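PDB 3WX4: anti-restriction endonuclease from Enterobacteria phage T4, which acts as a DNA mimic that blocks DNA binding by the bacterial histone-like protein H-NS and strongly inhibits the host McrA restriction endonuclease. Local coordinates for residues Thr12-Ile17 with Ala58-Val63; Glu38-Glu43 with Lys76-Tyr81; Asp46-Thr51 with Tyr62-Pro67. All coordinates share one frame; numbering follows the deposited sequence.

Interaction 1: Thr12-Ile17 with Ala58-Val63; sequences TFKIDI and AGYFYV
Tyr-60, Phe-61 and Phe-13 bury the most surface here, and the two strands that carry them run antiparallel, 147° apart in direction. Phe-13 and Phe-61 form the hydrogen-bonded pair: Phe-13 N donates to Phe-61 O at 2.9 Å, nearly straight at 171°, and Phe-61 N returns the bond to Phe-13 O at 2.8 Å. Two residues further along, Ile-15 N donates to Gly-59 O at 2.8 Å, so the bonding continues to the residue at the N-cap position, just before helix 16-24.

The Tyr-60 ring lies on the same face of the sheet as Lys-14 and Thr-12. The extended Lys-14 chain runs beside it, pointing the same way, with CD 3.7 Å from Tyr-60 CE1. Thr-12 CG2 approaches the other flank of the ring obliquely, at 4.1 Å from Tyr-60 CD2, while Thr-12 OG1 is occupied by a hydrogen bond to Tyr-52 OH.

Phe-61 faces the other way. The Ile-15 and Phe-61 side chains cross at about a right angle, Ile-15 CD1 coming obliquely to 3.5 Å from Phe-61 CD2. On this face the Phe-13 side chain touches the strand chiefly through CB, 4.0 Å from Val-63 CG2; its CG is anti to the backbone N (chi1 -174°), and the ring leads away to pack on Leu-75 of helix 71-84. Val-33 and Val-37 of helix 26-43 add further cover to Phe-61.

Thr-12 and Phe-13 also pair with a strand of the second subunit, so the sheet runs on across the dimer interface. The arrangement is that of an antiparallel sheet with helices packed on the face that carries Phe-13, Phe-61 and Val-63, strand 60-65 lying between strands 2-14 and 47-51.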
loop_
_atom_site.group_PDB
_atom_site.type_symbol
_atom_site.label_atom_id
_atom_site.label_comp_id
_atom_site.label_asym_id
_atom_site.label_seq_id
_atom_site.Cartn_x
_atom_site.Cartn_y
_atom_site.Cartn_z
ATOM N N THR A 12 -12.249 0.432 -8.228
ATOM C CA THR A 12 -11.808 0.619 -9.605
ATOM C C THR A 12 -12.129 2.077 -9.856
ATOM O O THR A 12 -13.299 2.498 -9.829
ATOM C CB THR A 12 -12.572 -0.253 -10.581
ATOM O OG1 THR A 12 -12.229 -1.604 -10.343
ATOM C CG2 THR A 12 -12.201 0.101 -12.004
ATOM N N PHE A 13 -11.090 2.866 -10.037
ATOM C CA PHE A 13 -11.242 4.285 -10.262
ATOM C C PHE A 13 -10.943 4.548 -11.738
ATOM O O PHE A 13 -9.856 4.211 -12.200
ATOM C CB PHE A 13 -10.231 5.032 -9.378
ATOM C CG PHE A 13 -10.374 6.514 -9.421
ATOM C CD1 PHE A 13 -9.264 7.328 -9.638
ATOM C CD2 PHE A 13 -11.625 7.116 -9.227
ATOM C CE1 PHE A 13 -9.371 8.714 -9.667
ATOM C CE2 PHE A 13 -11.770 8.506 -9.244
ATOM C CZ PHE A 13 -10.636 9.329 -9.466
ATOM N N LYS A 14 -11.896 5.121 -12.473
ATOM C CA LYS A 14 -11.687 5.426 -13.886
ATOM C C LYS A 14 -11.229 6.838 -14.009
ATOM O O LYS A 14 -11.849 7.746 -13.455
ATOM C CB LYS A 14 -12.985 5.260 -14.663
ATOM C CG LYS A 14 -12.918 5.577 -16.165
ATOM C CD LYS A 14 -14.249 5.058 -16.795
ATOM C CE LYS A 14 -14.513 5.672 -18.126
ATOM N NZ LYS A 14 -15.901 5.392 -18.535
ATOM N N ILE A 15 -10.125 7.055 -14.713
ATOM C CA ILE A 15 -9.649 8.391 -14.872
ATOM C C ILE A 15 -9.875 8.677 -16.324
ATOM O O ILE A 15 -9.094 8.269 -17.206
ATOM C CB ILE A 15 -8.172 8.509 -14.438
ATOM C CG1 ILE A 15 -8.039 8.105 -12.973
ATOM C CG2 ILE A 15 -7.693 9.924 -14.603
ATOM C CD1 ILE A 15 -6.602 8.148 -12.433
ATOM N N ASP A 16 -10.997 9.346 -16.605
ATOM C CA ASP A 16 -11.357 9.658 -17.991
ATOM C C ASP A 16 -10.257 10.254 -18.903
ATOM O O ASP A 16 -10.041 9.767 -20.034
ATOM C CB ASP A 16 -12.534 10.636 -18.021
ATOM C CG ASP A 16 -13.834 10.062 -17.367
ATOM O OD1 ASP A 16 -13.979 8.815 -17.141
ATOM O OD2 ASP A 16 -14.733 10.911 -17.107
ATOM N N ILE A 17 -9.595 11.320 -18.455
ATOM C CA ILE A 17 -8.612 11.940 -19.317
ATOM C C ILE A 17 -7.446 10.990 -19.652
ATOM O O ILE A 17 -6.850 11.109 -20.736
ATOM C CB ILE A 17 -8.086 13.272 -18.742
ATOM C CG1 ILE A 17 -7.527 14.102 -19.873
ATOM C CG2 ILE A 17 -7.004 13.047 -17.657
ATOM C CD1 ILE A 17 -7.319 15.609 -19.524
ATOM N N ALA A 58 -7.549 0.255 -19.792
ATOM C CA ALA A 58 -6.524 1.300 -19.735
ATOM C C ALA A 58 -7.213 2.557 -19.181
ATOM O O ALA A 58 -8.389 2.818 -19.505
ATOM C CB ALA A 58 -5.953 1.577 -21.140
ATOM N N GLY A 59 -6.490 3.368 -18.405
ATOM C CA GLY A 59 -7.140 4.523 -17.802
ATOM C C GLY A 59 -7.883 4.215 -16.490
ATOM O O GLY A 59 -8.357 5.158 -15.810
ATOM N N TYR A 60 -8.041 2.936 -16.136
ATOM C CA TYR A 60 -8.687 2.562 -14.874
ATOM C C TYR A 60 -7.579 2.113 -13.934
ATOM O O TYR A 60 -6.612 1.501 -14.378
ATOM C CB TYR A 60 -9.588 1.343 -14.964
ATOM C CG TYR A 60 -10.697 1.317 -15.984
ATOM C CD1 TYR A 60 -10.958 2.393 -16.840
ATOM C CD2 TYR A 60 -11.500 0.190 -16.078
ATOM C CE1 TYR A 60 -12.016 2.326 -17.769
ATOM C CE2 TYR A 60 -12.526 0.124 -16.976
ATOM C CZ TYR A 60 -12.773 1.193 -17.812
ATOM O OH TYR A 60 -13.841 1.067 -18.659
ATOM N N PHE A 61 -7.752 2.351 -12.634
ATOM C CA PHE A 61 -6.745 1.975 -11.613
ATOM C C PHE A 61 -7.396 1.231 -10.480
ATOM O O PHE A 61 -8.553 1.539 -10.165
ATOM C CB PHE A 61 -6.096 3.235 -11.058
ATOM C CG PHE A 61 -5.316 3.960 -12.077
ATOM C CD1 PHE A 61 -3.952 3.731 -12.196
ATOM C CD2 PHE A 61 -5.964 4.770 -13.022
ATOM C CE1 PHE A 61 -3.232 4.289 -13.252
ATOM C CE2 PHE A 61 -5.269 5.337 -14.095
ATOM C CZ PHE A 61 -3.882 5.089 -14.214
ATOM N N TYR A 62 -6.721 0.243 -9.900
ATOM C CA TYR A 62 -7.322 -0.389 -8.723
ATOM C C TYR A 62 -6.828 0.513 -7.599
ATOM O O TYR A 62 -5.747 1.122 -7.715
ATOM C CB TYR A 62 -6.898 -1.848 -8.504
ATOM C CG TYR A 62 -5.406 -2.112 -8.316
ATOM C CD1 TYR A 62 -4.776 -1.796 -7.122
ATOM C CD2 TYR A 62 -4.642 -2.688 -9.345
ATOM C CE1 TYR A 62 -3.418 -2.036 -6.930
ATOM C CE2 TYR A 62 -3.275 -2.932 -9.192
ATOM C CZ TYR A 62 -2.662 -2.602 -7.975
ATOM O OH TYR A 62 -1.323 -2.781 -7.741
ATOM N N VAL A 63 -7.623 0.652 -6.533
ATOM C CA VAL A 63 -7.226 1.526 -5.423
ATOM C C VAL A 63 -7.641 0.799 -4.137
ATOM O O VAL A 63 -8.790 0.335 -4.036
ATOM C CB VAL A 63 -7.953 2.880 -5.492
ATOM C CG1 VAL A 63 -7.563 3.739 -4.316
ATOM C CG2 VAL A 63 -7.566 3.623 -6.752
#

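Interaction 2: Glu38-Glu43 with Lys76-Tyr81; sequences EELHLE and KTIMIY
Leu-40 CD2 sits over one face of the Tyr-81 ring, 3.5 Å from the ring centroid and 21° off the normal, which meets the geometry of a CH-pi contact. The methyl is displaced toward the CD2-CE2 rim, and its nearest ring atom is Tyr-81 CD2 at 3.3 Å, a tight fit. The two side chains run past each other in opposite directions, with the methyl lying over the ring. The other branch, Leu-40 CD1, meets Ile-78 CG1 at 4.1 Å, those two side chains crossing at about a right angle.

Around the ring's edge lie two carboxylates. Glu-39 OE2 is 4.2 Å from Tyr-81 CD1, and Glu-43 OE1 is 4.0 Å from Tyr-81 CE1, both near the ring plane. Glu-43 CB touches Tyr-81 OH at 3.3 Å; beyond it the chain bends at chi2 (-136°), the torsion that places CD. No hydrogen bond joins the two segments; the hydroxyl has a weak one to Asn-44 ND2, of the residue after Glu-43.

Further out, Leu-40 also packs on Phe-47 and Ile-49 of the sheet, and Ile-78 on Ile-49 and Phe-13. The axes of the short helical segments come no closer than 10.8 Å, a gap bridged chiefly by Leu-40 and Tyr-81.

The chemistry is therefore mainly dispersive, with the ring face given to an aliphatic group. The carboxylates at the ring's partly positive rim would be weakly favourable electrostatically, and they leave acidic groups beside the apolar contact, which is consistent with the negative surface expected of a DNA mimic.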
loop_
_atom_site.group_PDB
_atom_site.type_symbol
_atom_site.label_atom_id
_atom_site.label_comp_id
_atom_site.label_asym_id
_atom_site.label_seq_id
_atom_site.Cartn_x
_atom_site.Cartn_y
_atom_site.Cartn_z
ATOM N N GLU A 38 4.250 5.353 -9.656
ATOM C CA GLU A 38 5.461 5.313 -8.847
ATOM C C GLU A 38 5.492 6.479 -7.853
ATOM O O GLU A 38 5.801 6.279 -6.667
ATOM C CB GLU A 38 6.676 5.377 -9.753
ATOM C CG GLU A 38 7.978 5.381 -8.975
ATOM C CD GLU A 38 9.126 5.360 -9.928
ATOM O OE1 GLU A 38 9.214 4.381 -10.712
ATOM O OE2 GLU A 38 9.905 6.340 -9.921
ATOM N N GLU A 39 5.171 7.677 -8.330
ATOM C CA GLU A 39 5.181 8.851 -7.467
ATOM C C GLU A 39 4.118 8.785 -6.398
ATOM O O GLU A 39 4.377 9.225 -5.273
ATOM C CB GLU A 39 5.051 10.171 -8.260
ATOM C CG GLU A 39 6.370 10.567 -8.936
ATOM C CD GLU A 39 6.355 11.969 -9.608
ATOM O OE1 GLU A 39 7.417 12.339 -10.217
ATOM O OE2 GLU A 39 5.297 12.674 -9.536
ATOM N N LEU A 40 2.938 8.263 -6.714
ATOM C CA LEU A 40 1.889 8.155 -5.696
ATOM C C LEU A 40 2.353 7.210 -4.590
ATOM O O LEU A 40 2.101 7.450 -3.404
ATOM C CB LEU A 40 0.567 7.662 -6.291
ATOM C CG LEU A 40 -0.181 8.724 -7.143
ATOM C CD1 LEU A 40 -1.285 8.031 -7.982
ATOM C CD2 LEU A 40 -0.804 9.839 -6.221
ATOM N N HIS A 41 3.031 6.138 -4.965
ATOM C CA HIS A 41 3.533 5.210 -3.968
ATOM C C HIS A 41 4.699 5.794 -3.179
ATOM O O HIS A 41 4.855 5.507 -1.991
ATOM C CB HIS A 41 3.973 3.902 -4.624
ATOM C CG HIS A 41 2.826 3.011 -4.967
ATOM N ND1 HIS A 41 2.869 2.093 -5.996
ATOM C CD2 HIS A 41 1.600 2.892 -4.399
ATOM C CE1 HIS A 41 1.717 1.442 -6.043
ATOM N NE2 HIS A 41 0.930 1.906 -5.083
ATOM N N LEU A 42 5.520 6.606 -3.813
ATOM C CA LEU A 42 6.658 7.121 -3.078
ATOM C C LEU A 42 6.257 8.173 -2.060
ATOM O O LEU A 42 6.828 8.237 -0.976
ATOM C CB LEU A 42 7.731 7.669 -4.039
ATOM C CG LEU A 42 8.544 6.596 -4.800
ATOM C CD1 LEU A 42 9.500 7.248 -5.805
ATOM C CD2 LEU A 42 9.369 5.730 -3.811
ATOM N N GLU A 43 5.220 8.936 -2.378
ATOM C CA GLU A 43 4.768 10.040 -1.525
ATOM C C GLU A 43 3.557 9.811 -0.674
ATOM O O GLU A 43 3.077 10.727 -0.004
ATOM C CB GLU A 43 4.550 11.229 -2.428
ATOM C CG GLU A 43 5.641 11.194 -3.450
ATOM C CD GLU A 43 6.248 12.519 -3.699
ATOM O OE1 GLU A 43 5.706 13.231 -4.589
ATOM O OE2 GLU A 43 7.248 12.840 -2.985
ATOM N N LYS A 76 -8.803 12.383 -4.357
ATOM C CA LYS A 76 -8.420 13.757 -4.536
ATOM C C LYS A 76 -6.932 13.842 -4.746
ATOM O O LYS A 76 -6.447 14.657 -5.534
ATOM C CB LYS A 76 -8.759 14.601 -3.293
ATOM C CG LYS A 76 -10.150 15.208 -3.254
ATOM C CD LYS A 76 -10.218 16.132 -1.996
ATOM C CE LYS A 76 -11.579 16.836 -1.827
ATOM N NZ LYS A 76 -11.591 17.662 -0.539
ATOM N N THR A 77 -6.196 13.043 -3.984
ATOM C CA THR A 77 -4.755 13.060 -4.087
ATOM C C THR A 77 -4.362 12.566 -5.499
ATOM O O THR A 77 -3.519 13.156 -6.163
ATOM C CB THR A 77 -4.134 12.146 -3.025
ATOM O OG1 THR A 77 -4.453 12.649 -1.720
ATOM C CG2 THR A 77 -2.586 12.111 -3.161
ATOM N N ILE A 78 -4.971 11.473 -5.931
ATOM C CA ILE A 78 -4.643 10.935 -7.261
ATOM C C ILE A 78 -4.885 12.027 -8.314
ATOM O O ILE A 78 -4.015 12.312 -9.139
ATOM C CB ILE A 78 -5.508 9.696 -7.564
ATOM C CG1 ILE A 78 -5.116 8.536 -6.644
ATOM C CG2 ILE A 78 -5.338 9.266 -9.073
ATOM C CD1 ILE A 78 -6.130 7.429 -6.670
ATOM N N MET A 79 -6.041 12.688 -8.260
ATOM C CA MET A 79 -6.326 13.709 -9.260
ATOM C C MET A 79 -5.390 14.870 -9.232
ATOM O O MET A 79 -5.084 15.430 -10.278
ATOM C CB MET A 79 -7.777 14.176 -9.186
ATOM C CG MET A 79 -8.754 13.041 -9.434
ATOM S SD MET A 79 -8.367 12.224 -11.108
ATOM C CE MET A 79 -8.409 13.675 -12.154
ATOM N N ILE A 80 -4.906 15.264 -8.050
ATOM C CA ILE A 80 -3.939 16.368 -8.015
ATOM C C ILE A 80 -2.709 15.999 -8.860
ATOM O O ILE A 80 -2.180 16.807 -9.620
ATOM C CB ILE A 80 -3.481 16.675 -6.550
ATOM C CG1 ILE A 80 -4.558 17.525 -5.856
ATOM C CG2 ILE A 80 -2.160 17.431 -6.554
ATOM C CD1 ILE A 80 -4.514 17.465 -4.309
ATOM N N TYR A 81 -2.228 14.774 -8.686
ATOM C CA TYR A 81 -1.072 14.317 -9.462
ATOM C C TYR A 81 -1.430 14.239 -10.931
ATOM O O TYR A 81 -0.645 14.641 -11.763
ATOM C CB TYR A 81 -0.623 12.939 -8.982
ATOM C CG TYR A 81 0.138 12.993 -7.692
ATOM C CD1 TYR A 81 1.524 12.843 -7.676
ATOM C CD2 TYR A 81 -0.536 13.132 -6.473
ATOM C CE1 TYR A 81 2.239 12.813 -6.465
ATOM C CE2 TYR A 81 0.151 13.109 -5.267
ATOM C CZ TYR A 81 1.536 12.944 -5.265
ATOM O OH TYR A 81 2.212 12.859 -4.072
#

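Interaction 3: Asp46-Thr51 with Tyr62-Pro67; sequences DFLIGT and YVIPAP
The β hairpin of strands 47-51 and 60-65 is joined here, with Tyr-62 laid across Gly-50 in the manner known as aromatic rescue of glycine. Five backbone bonds hold the pairing. Leu-48 and Ile-64 exchange two, the shorter from Leu-48 N to Ile-64 O at 2.8 Å. Gly-50 and Tyr-62 exchange another two, and the fifth runs from Ala-66 N to Asp-46 O at 2.8 Å, with the donor above the carbonyl plane.

Tyr-62 CG lies between its backbone N and carbonyl carbon (chi1 59°), which starts the ring across the neighbouring strand. Gly-50 CA then stands 3.6 Å from the ring centroid, 25° off the normal, and Gly-50 N is over the ring centre. On the other side of the sheet Ile-49 CG1 meets Val-63 CG2 at 4.3 Å, beneath helices 26-43 and 71-84. Leu-48 CD1 and Ile-64 CD1 touch at 4.2 Å on the Tyr-62 side, where Leu-48 also packs on Leu-48 of the second subunit. A water bridges the tyrosine hydroxyl to the backbone: it donates to Ile-49 O at 3.0 Å and is hydrogen-bonded to Tyr-62 OH at 2.6 Å.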
loop_
_atom_site.group_PDB
_atom_site.type_symbol
_atom_site.label_atom_id
_atom_site.label_comp_id
_atom_site.label_asym_id
_atom_site.label_seq_id
_atom_site.Cartn_x
_atom_site.Cartn_y
_atom_site.Cartn_z
ATOM N N ASP A 46 -0.532 5.469 2.637
ATOM C CA ASP A 46 -1.837 4.952 3.056
ATOM C C ASP A 46 -2.797 4.374 1.993
ATOM O O ASP A 46 -4.017 4.261 2.215
ATOM C CB ASP A 46 -2.565 6.043 3.882
ATOM C CG ASP A 46 -2.547 7.421 3.190
ATOM O OD1 ASP A 46 -2.113 7.500 2.005
ATOM O OD2 ASP A 46 -2.977 8.430 3.823
ATOM N N PHE A 47 -2.262 4.004 0.818
ATOM C CA PHE A 47 -3.120 3.377 -0.171
ATOM C C PHE A 47 -2.239 2.721 -1.234
ATOM O O PHE A 47 -1.068 3.072 -1.373
ATOM C CB PHE A 47 -4.101 4.371 -0.821
ATOM C CG PHE A 47 -3.461 5.424 -1.676
ATOM C CD1 PHE A 47 -3.165 5.186 -3.029
ATOM C CD2 PHE A 47 -3.202 6.669 -1.160
ATOM C CE1 PHE A 47 -2.628 6.174 -3.822
ATOM C CE2 PHE A 47 -2.651 7.698 -1.967
ATOM C CZ PHE A 47 -2.360 7.443 -3.309
ATOM N N LEU A 48 -2.797 1.717 -1.889
ATOM C CA LEU A 48 -2.075 1.020 -2.992
ATOM C C LEU A 48 -2.808 1.436 -4.249
ATOM O O LEU A 48 -4.034 1.677 -4.224
ATOM C CB LEU A 48 -2.199 -0.496 -2.844
ATOM C CG LEU A 48 -1.482 -1.144 -1.674
ATOM C CD1 LEU A 48 -1.924 -2.630 -1.591
ATOM C CD2 LEU A 48 0.059 -1.033 -1.872
ATOM N N ILE A 49 -2.094 1.529 -5.373
ATOM C CA ILE A 49 -2.772 1.872 -6.616
ATOM C C ILE A 49 -2.006 1.148 -7.712
ATOM O O ILE A 49 -0.792 0.882 -7.568
ATOM C CB ILE A 49 -2.755 3.374 -6.881
ATOM C CG1 ILE A 49 -3.550 3.670 -8.150
ATOM C CG2 ILE A 49 -1.314 3.891 -6.938
ATOM C CD1 ILE A 49 -3.642 5.138 -8.471
ATOM N N GLY A 50 -2.698 0.797 -8.788
ATOM C CA GLY A 50 -1.986 0.117 -9.864
ATOM C C GLY A 50 -2.887 0.041 -11.086
ATOM O O GLY A 50 -4.119 0.229 -11.025
ATOM N N THR A 51 -2.264 -0.236 -12.233
ATOM C CA THR A 51 -3.039 -0.377 -13.460
ATOM C C THR A 51 -3.491 -1.833 -13.501
ATOM O O THR A 51 -3.018 -2.686 -12.739
ATOM C CB THR A 51 -2.112 -0.140 -14.695
ATOM O OG1 THR A 51 -0.955 -0.961 -14.529
ATOM C CG2 THR A 51 -1.639 1.275 -14.705
ATOM N N TYR A 62 -6.721 0.243 -9.900
ATOM C CA TYR A 62 -7.322 -0.389 -8.723
ATOM C C TYR A 62 -6.828 0.513 -7.599
ATOM O O TYR A 62 -5.747 1.122 -7.715
ATOM C CB TYR A 62 -6.898 -1.848 -8.504
ATOM C CG TYR A 62 -5.406 -2.112 -8.316
ATOM C CD1 TYR A 62 -4.776 -1.796 -7.122
ATOM C CD2 TYR A 62 -4.642 -2.688 -9.345
ATOM C CE1 TYR A 62 -3.418 -2.036 -6.930
ATOM C CE2 TYR A 62 -3.275 -2.932 -9.192
ATOM C CZ TYR A 62 -2.662 -2.602 -7.975
ATOM O OH TYR A 62 -1.323 -2.781 -7.741
ATOM N N VAL A 63 -7.623 0.652 -6.533
ATOM C CA VAL A 63 -7.226 1.526 -5.423
ATOM C C VAL A 63 -7.641 0.799 -4.137
ATOM O O VAL A 63 -8.790 0.335 -4.036
ATOM C CB VAL A 63 -7.953 2.880 -5.492
ATOM C CG1 VAL A 63 -7.563 3.739 -4.316
ATOM C CG2 VAL A 63 -7.566 3.623 -6.752
ATOM N N ILE A 64 -6.691 0.620 -3.223
ATOM C CA ILE A 64 -6.932 -0.032 -1.946
ATOM C C ILE A 64 -6.398 0.886 -0.842
ATOM O O ILE A 64 -5.180 1.027 -0.655
ATOM C CB ILE A 64 -6.221 -1.398 -1.847
ATOM C CG1 ILE A 64 -6.664 -2.295 -3.004
ATOM C CG2 ILE A 64 -6.641 -2.141 -0.527
ATOM C CD1 ILE A 64 -5.720 -3.478 -3.251
ATOM N N PRO A 65 -7.313 1.540 -0.105
ATOM C CA PRO A 65 -6.956 2.452 0.991
ATOM C C PRO A 65 -6.612 1.635 2.218
ATOM O O PRO A 65 -7.135 0.519 2.387
ATOM C CB PRO A 65 -8.238 3.279 1.171
ATOM C CG PRO A 65 -9.297 2.253 0.940
ATOM C CD PRO A 65 -8.773 1.499 -0.301
ATOM N N ALA A 66 -5.687 2.150 3.038
ATOM C CA ALA A 66 -5.295 1.432 4.268
ATOM C C ALA A 66 -6.484 1.561 5.233
ATOM O O ALA A 66 -7.292 2.465 5.071
ATOM C CB ALA A 66 -4.032 2.081 4.897
ATOM N N PRO A 67 -6.600 0.666 6.233
ATOM C CA PRO A 67 -7.733 0.769 7.170
ATOM C C PRO A 67 -7.749 2.200 7.754
ATOM O O PRO A 67 -6.694 2.789 8.052
ATOM C CB PRO A 67 -7.418 -0.310 8.221
ATOM C CG PRO A 67 -6.550 -1.328 7.464
ATOM C CD PRO A 67 -5.659 -0.395 6.648
HETATM O O HOH W 1 -0.201 -1.512 -5.805
#

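Interactions 1 and 3 share strand 60-65, and their segments have Tyr-62 and Val-63 in common, with centres about 12 Å apart; together they join the middle strand of the sheet to strands 2-14 and 47-51. Interaction 2 lies about 13 Å from interaction 1 and 11 Å from interaction 3, centre to centre, between helices 26-43 and 71-84. Ile-78 links it to both, packing on Ile-15 and on Ile-49, and His-41 NE2 probably bonds to Ile-49 N. Along the chain interaction 3 nests inside the loop closed by interaction 2, whereas interactions 1 and 2 alternate, so segments far apart in sequence meet around the same three-stranded sheet. Interactions 1 and 3 also touch the second subunit.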